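Local coordinates for p22 protein (Trypanosoma brucei, PDB 3JV1) that probably acts as a mitochondrial accessory factor of the Mam33 family, specific to the RNA editing of cytochrome oxidase subunit II transcripts, at residues Leu85-Ile98 with Phe141-Ala155. Numbering follows the deposited sequence.
Sequences LVFGMSVEDGEFVI and FTSYLSARGVNDTLA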
ATOM      1  N   LEU A  85       3.941   7.602 -21.735  1.00 31.49           N
ATOM      2  CA  LEU A  85       2.514   7.331 -21.763  1.00 30.85           C
ATOM      3  C   LEU A  85       2.502   6.036 -20.955  1.00 33.21           C
ATOM      4  O   LEU A  85       3.159   5.064 -21.337  1.00 32.32           O
ATOM      5  CB  LEU A  85       2.045   7.047 -23.191  1.00 33.37           C
ATOM      6  CG  LEU A  85       0.791   7.749 -23.718  1.00 35.19           C
ATOM      7  CD1 LEU A  85       0.464   7.205 -25.102  1.00 31.75           C
ATOM      8  CD2 LEU A  85      -0.373   7.551 -22.773  1.00 33.36           C
ATOM      9  N   VAL A  86       1.779   6.025 -19.839  1.00 31.85           N
ATOM     10  CA  VAL A  86       1.728   4.853 -18.980  1.00 31.51           C
ATOM     11  C   VAL A  86       0.346   4.211 -18.906  1.00 31.76           C
ATOM     12  O   VAL A  86      -0.603   4.815 -18.418  1.00 32.00           O
ATOM     13  CB  VAL A  86       2.201   5.217 -17.553  1.00 32.37           C
ATOM     14  CG1 VAL A  86       2.301   3.962 -16.695  1.00 32.53           C
ATOM     15  CG2 VAL A  86       3.559   5.917 -17.624  1.00 31.56           C
ATOM     16  N   PHE A  87       0.252   2.978 -19.393  1.00 30.85           N
ATOM     17  CA  PHE A  87      -0.996   2.222 -19.402  1.00 31.14           C
ATOM     18  C   PHE A  87      -1.076   1.258 -18.221  1.00 33.39           C
ATOM     19  O   PHE A  87      -0.229   0.367 -18.079  1.00 33.57           O
ATOM     20  CB  PHE A  87      -1.113   1.412 -20.695  1.00 31.21           C
ATOM     21  CG  PHE A  87      -1.220   2.253 -21.941  1.00 33.27           C
ATOM     22  CD1 PHE A  87      -2.468   2.604 -22.456  1.00 30.09           C
ATOM     23  CD2 PHE A  87      -0.074   2.698 -22.591  1.00 29.65           C
ATOM     24  CE1 PHE A  87      -2.566   3.385 -23.604  1.00 33.74           C
ATOM     25  CE2 PHE A  87      -0.161   3.483 -23.746  1.00 29.87           C
ATOM     26  CZ  PHE A  87      -1.411   3.826 -24.253  1.00 31.27           C
ATOM     27  N   GLY A  88      -2.084   1.448 -17.376  1.00 32.38           N
ATOM     28  CA  GLY A  88      -2.283   0.566 -16.243  1.00 32.88           C
ATOM     29  C   GLY A  88      -3.160  -0.530 -16.802  1.00 34.72           C
ATOM     30  O   GLY A  88      -4.291  -0.263 -17.214  1.00 33.79           O
ATOM     31  N   MET A  89      -2.653  -1.757 -16.839  1.00 34.86           N
ATOM     32  CA  MET A  89      -3.426  -2.840 -17.416  1.00 35.67           C
ATOM     33  C   MET A  89      -3.429  -4.139 -16.639  1.00 36.37           C
ATOM     34  O   MET A  89      -2.728  -4.303 -15.643  1.00 33.88           O
ATOM     35  CB  MET A  89      -2.925  -3.125 -18.829  1.00 38.76           C
ATOM     36  CG  MET A  89      -2.857  -1.900 -19.717  1.00 43.49           C
ATOM     37  SD  MET A  89      -2.896  -2.357 -21.431  1.00 50.07           S
ATOM     38  CE  MET A  89      -1.223  -2.834 -21.686  1.00 46.32           C
ATOM     39  N   SER A  90      -4.244  -5.064 -17.116  1.00 36.52           N
ATOM     40  CA  SER A  90      -4.333  -6.378 -16.517  1.00 39.98           C
ATOM     41  C   SER A  90      -4.623  -7.388 -17.621  1.00 40.47           C
ATOM     42  O   SER A  90      -5.241  -7.057 -18.635  1.00 42.03           O
ATOM     43  CB  SER A  90      -5.411  -6.403 -15.431  1.00 40.18           C
ATOM     44  OG  SER A  90      -6.622  -5.849 -15.895  1.00 43.68           O
ATOM     45  N   VAL A  91      -4.132  -8.608 -17.445  1.00 41.25           N
ATOM     46  CA  VAL A  91      -4.349  -9.659 -18.427  1.00 43.94           C
ATOM     47  C   VAL A  91      -5.485 -10.547 -17.951  1.00 45.87           C
ATOM     48  O   VAL A  91      -5.399 -11.171 -16.897  1.00 45.90           O
ATOM     49  CB  VAL A  91      -3.083 -10.524 -18.632  1.00 42.49           C
ATOM     50  CG1 VAL A  91      -3.399 -11.711 -19.529  1.00 44.20           C
ATOM     51  CG2 VAL A  91      -1.979  -9.689 -19.254  1.00 42.26           C
ATOM     52  N   GLU A  92      -6.559 -10.577 -18.728  1.00 48.39           N
ATOM     53  CA  GLU A  92      -7.723 -11.384 -18.406  1.00 52.04           C
ATOM     54  C   GLU A  92      -8.005 -12.293 -19.591  1.00 52.65           C
ATOM     55  O   GLU A  92      -8.433 -11.839 -20.652  1.00 52.41           O
ATOM     56  CB  GLU A  92      -8.923 -10.481 -18.102  1.00 52.87           C
ATOM     57  CG  GLU A  92      -8.768  -9.708 -16.799  1.00 56.58           C
ATOM     58  CD  GLU A  92      -9.822  -8.635 -16.608  1.00 59.54           C
ATOM     59  OE1 GLU A  92     -11.021  -8.973 -16.548  1.00 59.61           O
ATOM     60  OE2 GLU A  92      -9.450  -7.446 -16.513  1.00 61.88           O
ATOM     61  N   ASP A  93      -7.724 -13.578 -19.398  1.00 54.65           N
ATOM     62  CA  ASP A  93      -7.913 -14.606 -20.419  1.00 56.14           C
ATOM     63  C   ASP A  93      -7.207 -14.286 -21.733  1.00 55.04           C
ATOM     64  O   ASP A  93      -7.848 -14.090 -22.762  1.00 56.66           O
ATOM     65  CB  ASP A  93      -9.400 -14.838 -20.691  1.00 59.30           C
ATOM     66  CG  ASP A  93      -9.660 -16.150 -21.423  1.00 62.53           C
ATOM     67  OD1 ASP A  93      -9.440 -17.221 -20.815  1.00 62.36           O
ATOM     68  OD2 ASP A  93     -10.075 -16.110 -22.604  1.00 64.35           O
ATOM     69  N   GLY A  94      -5.882 -14.231 -21.688  1.00 53.73           N
ATOM     70  CA  GLY A  94      -5.111 -13.964 -22.888  1.00 51.62           C
ATOM     71  C   GLY A  94      -5.273 -12.611 -23.550  1.00 50.34           C
ATOM     72  O   GLY A  94      -4.692 -12.379 -24.610  1.00 50.21           O
ATOM     73  N   GLU A  95      -6.047 -11.713 -22.950  1.00 48.89           N
ATOM     74  CA  GLU A  95      -6.235 -10.389 -23.535  1.00 48.25           C
ATOM     75  C   GLU A  95      -5.841  -9.268 -22.590  1.00 45.86           C
ATOM     76  O   GLU A  95      -5.946  -9.403 -21.373  1.00 43.90           O
ATOM     77  CB  GLU A  95      -7.691 -10.173 -23.947  1.00 51.24           C
ATOM     78  CG  GLU A  95      -8.227 -11.159 -24.961  1.00 55.87           C
ATOM     79  CD  GLU A  95      -9.509 -10.666 -25.604  1.00 59.27           C
ATOM     80  OE1 GLU A  95     -10.436 -10.273 -24.861  1.00 59.89           O
ATOM     81  OE2 GLU A  95      -9.586 -10.670 -26.852  1.00 60.04           O
ATOM     82  N   PHE A  96      -5.398  -8.155 -23.165  1.00 44.68           N
ATOM     83  CA  PHE A  96      -5.016  -6.987 -22.383  1.00 43.18           C
ATOM     84  C   PHE A  96      -6.245  -6.127 -22.136  1.00 43.16           C
ATOM     85  O   PHE A  96      -7.022  -5.867 -23.048  1.00 43.99           O
ATOM     86  CB  PHE A  96      -3.976  -6.140 -23.127  1.00 42.51           C
ATOM     87  CG  PHE A  96      -2.563  -6.631 -22.981  1.00 40.81           C
ATOM     88  CD1 PHE A  96      -1.940  -6.634 -21.735  1.00 39.60           C
ATOM     89  CD2 PHE A  96      -1.853  -7.082 -24.086  1.00 38.30           C
ATOM     90  CE1 PHE A  96      -0.631  -7.078 -21.594  1.00 38.47           C
ATOM     91  CE2 PHE A  96      -0.539  -7.531 -23.954  1.00 39.47           C
ATOM     92  CZ  PHE A  96       0.071  -7.529 -22.704  1.00 39.14           C
ATOM     93  N   VAL A  97      -6.426  -5.699 -20.896  1.00 41.51           N
ATOM     94  CA  VAL A  97      -7.536  -4.835 -20.555  1.00 40.45           C
ATOM     95  C   VAL A  97      -6.926  -3.536 -20.037  1.00 39.30           C
ATOM     96  O   VAL A  97      -6.109  -3.548 -19.121  1.00 38.51           O
ATOM     97  CB  VAL A  97      -8.413  -5.451 -19.455  1.00 41.02           C
ATOM     98  CG1 VAL A  97      -9.533  -4.499 -19.098  1.00 42.24           C
ATOM     99  CG2 VAL A  97      -8.977  -6.784 -19.930  1.00 43.41           C
ATOM    100  N   ILE A  98      -7.296  -2.414 -20.639  1.00 36.70           N
ATOM    101  CA  ILE A  98      -6.766  -1.141 -20.189  1.00 35.16           C
ATOM    102  C   ILE A  98      -7.611  -0.657 -19.010  1.00 35.21           C
ATOM    103  O   ILE A  98      -8.826  -0.518 -19.131  1.00 34.24           O
ATOM    104  CB  ILE A  98      -6.823  -0.081 -21.305  1.00 34.96           C
ATOM    105  CG1 ILE A  98      -6.081  -0.582 -22.543  1.00 35.99           C
ATOM    106  CG2 ILE A  98      -6.203   1.213 -20.815  1.00 34.56           C
ATOM    107  CD1 ILE A  98      -6.375   0.231 -23.782  1.00 35.57           C
ATOM    108  N   PHE A 141      -6.540   4.054 -28.590  1.00 30.27           N
ATOM    109  CA  PHE A 141      -5.519   3.665 -27.618  1.00 31.19           C
ATOM    110  C   PHE A 141      -5.141   2.203 -27.823  1.00 31.90           C
ATOM    111  O   PHE A 141      -3.956   1.863 -27.844  1.00 31.18           O
ATOM    112  CB  PHE A 141      -6.017   3.853 -26.180  1.00 31.11           C
ATOM    113  CG  PHE A 141      -5.801   5.236 -25.632  1.00 29.85           C
ATOM    114  CD1 PHE A 141      -4.540   5.821 -25.664  1.00 29.47           C
ATOM    115  CD2 PHE A 141      -6.849   5.942 -25.055  1.00 30.86           C
ATOM    116  CE1 PHE A 141      -4.317   7.096 -25.126  1.00 28.44           C
ATOM    117  CE2 PHE A 141      -6.641   7.219 -24.512  1.00 30.74           C
ATOM    118  CZ  PHE A 141      -5.368   7.795 -24.549  1.00 31.90           C
ATOM    119  N   THR A 142      -6.144   1.337 -27.980  1.00 32.98           N
ATOM    120  CA  THR A 142      -5.890  -0.092 -28.188  1.00 34.91           C
ATOM    121  C   THR A 142      -5.100  -0.342 -29.487  1.00 34.50           C
ATOM    122  O   THR A 142      -4.179  -1.162 -29.507  1.00 34.02           O
ATOM    123  CB  THR A 142      -7.217  -0.918 -28.179  1.00 37.48           C
ATOM    124  OG1 THR A 142      -6.933  -2.300 -28.443  1.00 39.79           O
ATOM    125  CG2 THR A 142      -8.159  -0.424 -29.230  1.00 43.12           C
ATOM    126  N   SER A 143      -5.439   0.375 -30.557  1.00 32.86           N
ATOM    127  CA  SER A 143      -4.729   0.246 -31.833  1.00 34.57           C
ATOM    128  C   SER A 143      -3.277   0.727 -31.706  1.00 32.94           C
ATOM    129  O   SER A 143      -2.374   0.170 -32.316  1.00 31.20           O
ATOM    130  CB  SER A 143      -5.430   1.070 -32.913  1.00 36.76           C
ATOM    131  OG  SER A 143      -6.767   0.645 -33.066  1.00 45.35           O
ATOM    132  N   TYR A 144      -3.072   1.785 -30.929  1.00 31.65           N
ATOM    133  CA  TYR A 144      -1.744   2.339 -30.680  1.00 32.26           C
ATOM    134  C   TYR A 144      -0.874   1.269 -29.985  1.00 32.00           C
ATOM    135  O   TYR A 144       0.290   1.064 -30.336  1.00 31.42           O
ATOM    136  CB  TYR A 144      -1.885   3.579 -29.789  1.00 30.89           C
ATOM    137  CG  TYR A 144      -0.594   4.234 -29.365  1.00 32.18           C
ATOM    138  CD1 TYR A 144       0.044   5.166 -30.183  1.00 32.03           C
ATOM    139  CD2 TYR A 144      -0.038   3.964 -28.113  1.00 31.71           C
ATOM    140  CE1 TYR A 144       1.198   5.821 -29.760  1.00 31.20           C
ATOM    141  CE2 TYR A 144       1.111   4.609 -27.683  1.00 29.99           C
ATOM    142  CZ  TYR A 144       1.723   5.534 -28.503  1.00 34.72           C
ATOM    143  OH  TYR A 144       2.854   6.179 -28.059  1.00 35.99           O
ATOM    144  N   LEU A 145      -1.446   0.586 -29.001  1.00 29.86           N
ATOM    145  CA  LEU A 145      -0.722  -0.456 -28.288  1.00 29.77           C
ATOM    146  C   LEU A 145      -0.471  -1.662 -29.191  1.00 30.67           C
ATOM    147  O   LEU A 145       0.601  -2.267 -29.155  1.00 28.77           O
ATOM    148  CB  LEU A 145      -1.508  -0.893 -27.057  1.00 30.38           C
ATOM    149  CG  LEU A 145      -1.599   0.147 -25.944  1.00 28.88           C
ATOM    150  CD1 LEU A 145      -2.628  -0.291 -24.936  1.00 31.06           C
ATOM    151  CD2 LEU A 145      -0.228   0.320 -25.293  1.00 32.98           C
ATOM    152  N   SER A 146      -1.461  -2.004 -30.005  1.00 30.09           N
ATOM    153  CA  SER A 146      -1.324  -3.137 -30.901  1.00 34.34           C
ATOM    154  C   SER A 146      -0.223  -2.912 -31.943  1.00 33.57           C
ATOM    155  O   SER A 146       0.511  -3.832 -32.275  1.00 34.36           O
ATOM    156  CB  SER A 146      -2.653  -3.422 -31.595  1.00 35.49           C
ATOM    157  OG  SER A 146      -2.596  -4.677 -32.245  1.00 42.89           O
ATOM    158  N   ALA A 147      -0.101  -1.693 -32.452  1.00 33.09           N
ATOM    159  CA  ALA A 147       0.932  -1.391 -33.441  1.00 34.52           C
ATOM    160  C   ALA A 147       2.326  -1.556 -32.843  1.00 35.23           C
ATOM    161  O   ALA A 147       3.316  -1.651 -33.571  1.00 33.30           O
ATOM    162  CB  ALA A 147       0.761   0.028 -33.972  1.00 34.84           C
ATOM    163  N   ARG A 148       2.401  -1.586 -31.516  1.00 34.38           N
ATOM    164  CA  ARG A 148       3.674  -1.742 -30.838  1.00 33.45           C
ATOM    165  C   ARG A 148       3.880  -3.153 -30.280  1.00 34.54           C
ATOM    166  O   ARG A 148       4.788  -3.390 -29.485  1.00 36.92           O
ATOM    167  CB  ARG A 148       3.796  -0.686 -29.731  1.00 33.65           C
ATOM    168  CG  ARG A 148       3.870   0.728 -30.300  1.00 31.21           C
ATOM    169  CD  ARG A 148       3.653   1.831 -29.271  1.00 30.37           C
ATOM    170  NE  ARG A 148       3.967   3.122 -29.872  1.00 31.48           N
ATOM    171  CZ  ARG A 148       3.338   3.618 -30.935  1.00 32.72           C
ATOM    172  NH1 ARG A 148       2.348   2.939 -31.499  1.00 30.07           N
ATOM    173  NH2 ARG A 148       3.739   4.756 -31.477  1.00 31.44           N
ATOM    174  N   GLY A 149       3.043  -4.093 -30.703  1.00 34.03           N
ATOM    175  CA  GLY A 149       3.192  -5.461 -30.229  1.00 34.84           C
ATOM    176  C   GLY A 149       2.461  -5.811 -28.947  1.00 35.53           C
ATOM    177  O   GLY A 149       2.473  -6.967 -28.524  1.00 37.33           O
ATOM    178  N   VAL A 150       1.827  -4.831 -28.313  1.00 36.55           N
ATOM    179  CA  VAL A 150       1.090  -5.102 -27.083  1.00 37.10           C
ATOM    180  C   VAL A 150      -0.291  -5.560 -27.513  1.00 38.42           C
ATOM    181  O   VAL A 150      -1.240  -4.776 -27.583  1.00 36.90           O
ATOM    182  CB  VAL A 150       0.988  -3.850 -26.202  1.00 36.63           C
ATOM    183  CG1 VAL A 150       0.361  -4.208 -24.869  1.00 36.07           C
ATOM    184  CG2 VAL A 150       2.377  -3.254 -25.996  1.00 36.99           C
ATOM    185  N   ASN A 151      -0.376  -6.852 -27.808  1.00 40.38           N
ATOM    186  CA  ASN A 151      -1.594  -7.475 -28.293  1.00 42.75           C
ATOM    187  C   ASN A 151      -1.887  -8.776 -27.550  1.00 43.58           C
ATOM    188  O   ASN A 151      -1.258  -9.071 -26.534  1.00 44.28           O
ATOM    189  CB  ASN A 151      -1.436  -7.729 -29.794  1.00 42.58           C
ATOM    190  CG  ASN A 151      -0.070  -8.304 -30.140  1.00 44.73           C
ATOM    191  OD1 ASN A 151       0.450  -8.099 -31.239  1.00 47.33           O
ATOM    192  ND2 ASN A 151       0.514  -9.034 -29.202  1.00 43.96           N
ATOM    193  N   ASP A 152      -2.845  -9.546 -28.061  1.00 43.82           N
ATOM    194  CA  ASP A 152      -3.230 -10.808 -27.436  1.00 46.05           C
ATOM    195  C   ASP A 152      -2.097 -11.817 -27.424  1.00 44.65           C
ATOM    196  O   ASP A 152      -2.020 -12.663 -26.533  1.00 44.05           O
ATOM    197  CB  ASP A 152      -4.438 -11.420 -28.146  1.00 49.34           C
ATOM    198  CG  ASP A 152      -5.688 -10.589 -27.984  1.00 52.22           C
ATOM    199  OD1 ASP A 152      -5.909 -10.059 -26.877  1.00 55.23           O
ATOM    200  OD2 ASP A 152      -6.456 -10.474 -28.961  1.00 57.23           O
ATOM    201  N   THR A 153      -1.221 -11.725 -28.416  1.00 42.85           N
ATOM    202  CA  THR A 153      -0.087 -12.631 -28.500  1.00 43.06           C
ATOM    203  C   THR A 153       0.822 -12.396 -27.301  1.00 40.93           C
ATOM    204  O   THR A 153       1.262 -13.339 -26.656  1.00 39.89           O
ATOM    205  CB  THR A 153       0.724 -12.388 -29.777  1.00 44.54           C
ATOM    206  OG1 THR A 153      -0.144 -12.453 -30.912  1.00 47.50           O
ATOM    207  CG2 THR A 153       1.813 -13.435 -29.915  1.00 46.58           C
ATOM    208  N   LEU A 154       1.096 -11.128 -27.008  1.00 39.12           N
ATOM    209  CA  LEU A 154       1.950 -10.775 -25.882  1.00 38.36           C
ATOM    210  C   LEU A 154       1.258 -11.105 -24.569  1.00 38.24           C
ATOM    211  O   LEU A 154       1.885 -11.606 -23.640  1.00 37.65           O
ATOM    212  CB  LEU A 154       2.282  -9.287 -25.914  1.00 37.81           C
ATOM    213  CG  LEU A 154       3.195  -8.802 -24.788  1.00 37.33           C
ATOM    214  CD1 LEU A 154       4.577  -9.457 -24.951  1.00 34.96           C
ATOM    215  CD2 LEU A 154       3.299  -7.281 -24.825  1.00 34.70           C
ATOM    216  N   ALA A 155      -0.036 -10.820 -24.493  1.00 38.70           N
ATOM    217  CA  ALA A 155      -0.798 -11.099 -23.283  1.00 40.68           C
ATOM    218  C   ALA A 155      -0.751 -12.595 -23.036  1.00 41.23           C
ATOM    219  O   ALA A 155      -0.625 -13.054 -21.903  1.00 42.55           O
ATOM    220  CB  ALA A 155      -2.239 -10.640 -23.449  1.00 41.33           C
TER
HETATM  221  O   HOH W   1      -4.709  -7.891 -26.168  1.00 44.53           O
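The Phe96 ring is held between Ala155 and Val150, one over each face. Outward from CB, CG sits 4.0 Å from Ala155 CB, CD2 comes under that same methyl, and CE2 ends 3.1 Å from Asn151 O, near the ring plane. CZ finishes near Ala155 CA and beside the Leu154 side chain. Ala155 CB is 3.8 Å from the ring centroid, and Val150 uses CG1 on the opposite face. With CG beside the backbone N (chi1 -83°), the ring leans from the strand toward the helix. Farther from the turn, on strand 83-92, Phe87 takes Leu145 CD2 over a face, 3.7 Å from the ring centroid, and meets Phe141 CD1 at its edge. Met89 and Ile98 each reach Leu145 CD1 tip to tip.

No direct hydrogen bond joins the two segments. Water 1 bridges them instead, accepting from Phe96 N and donating to Asp152 OD1 at 2.6 Å. The Glu95 and Asp152 carboxylates lie side by side, Glu95 OE2 3.7 Å from Asp152 OD1, probably a mild repulsion eased by solvent. The edge hairpin of the antiparallel sheet, strands 83-92 and 95-104, is therefore held against helices 135-146 and 152-181 chiefly by apolar and CH-pi packing.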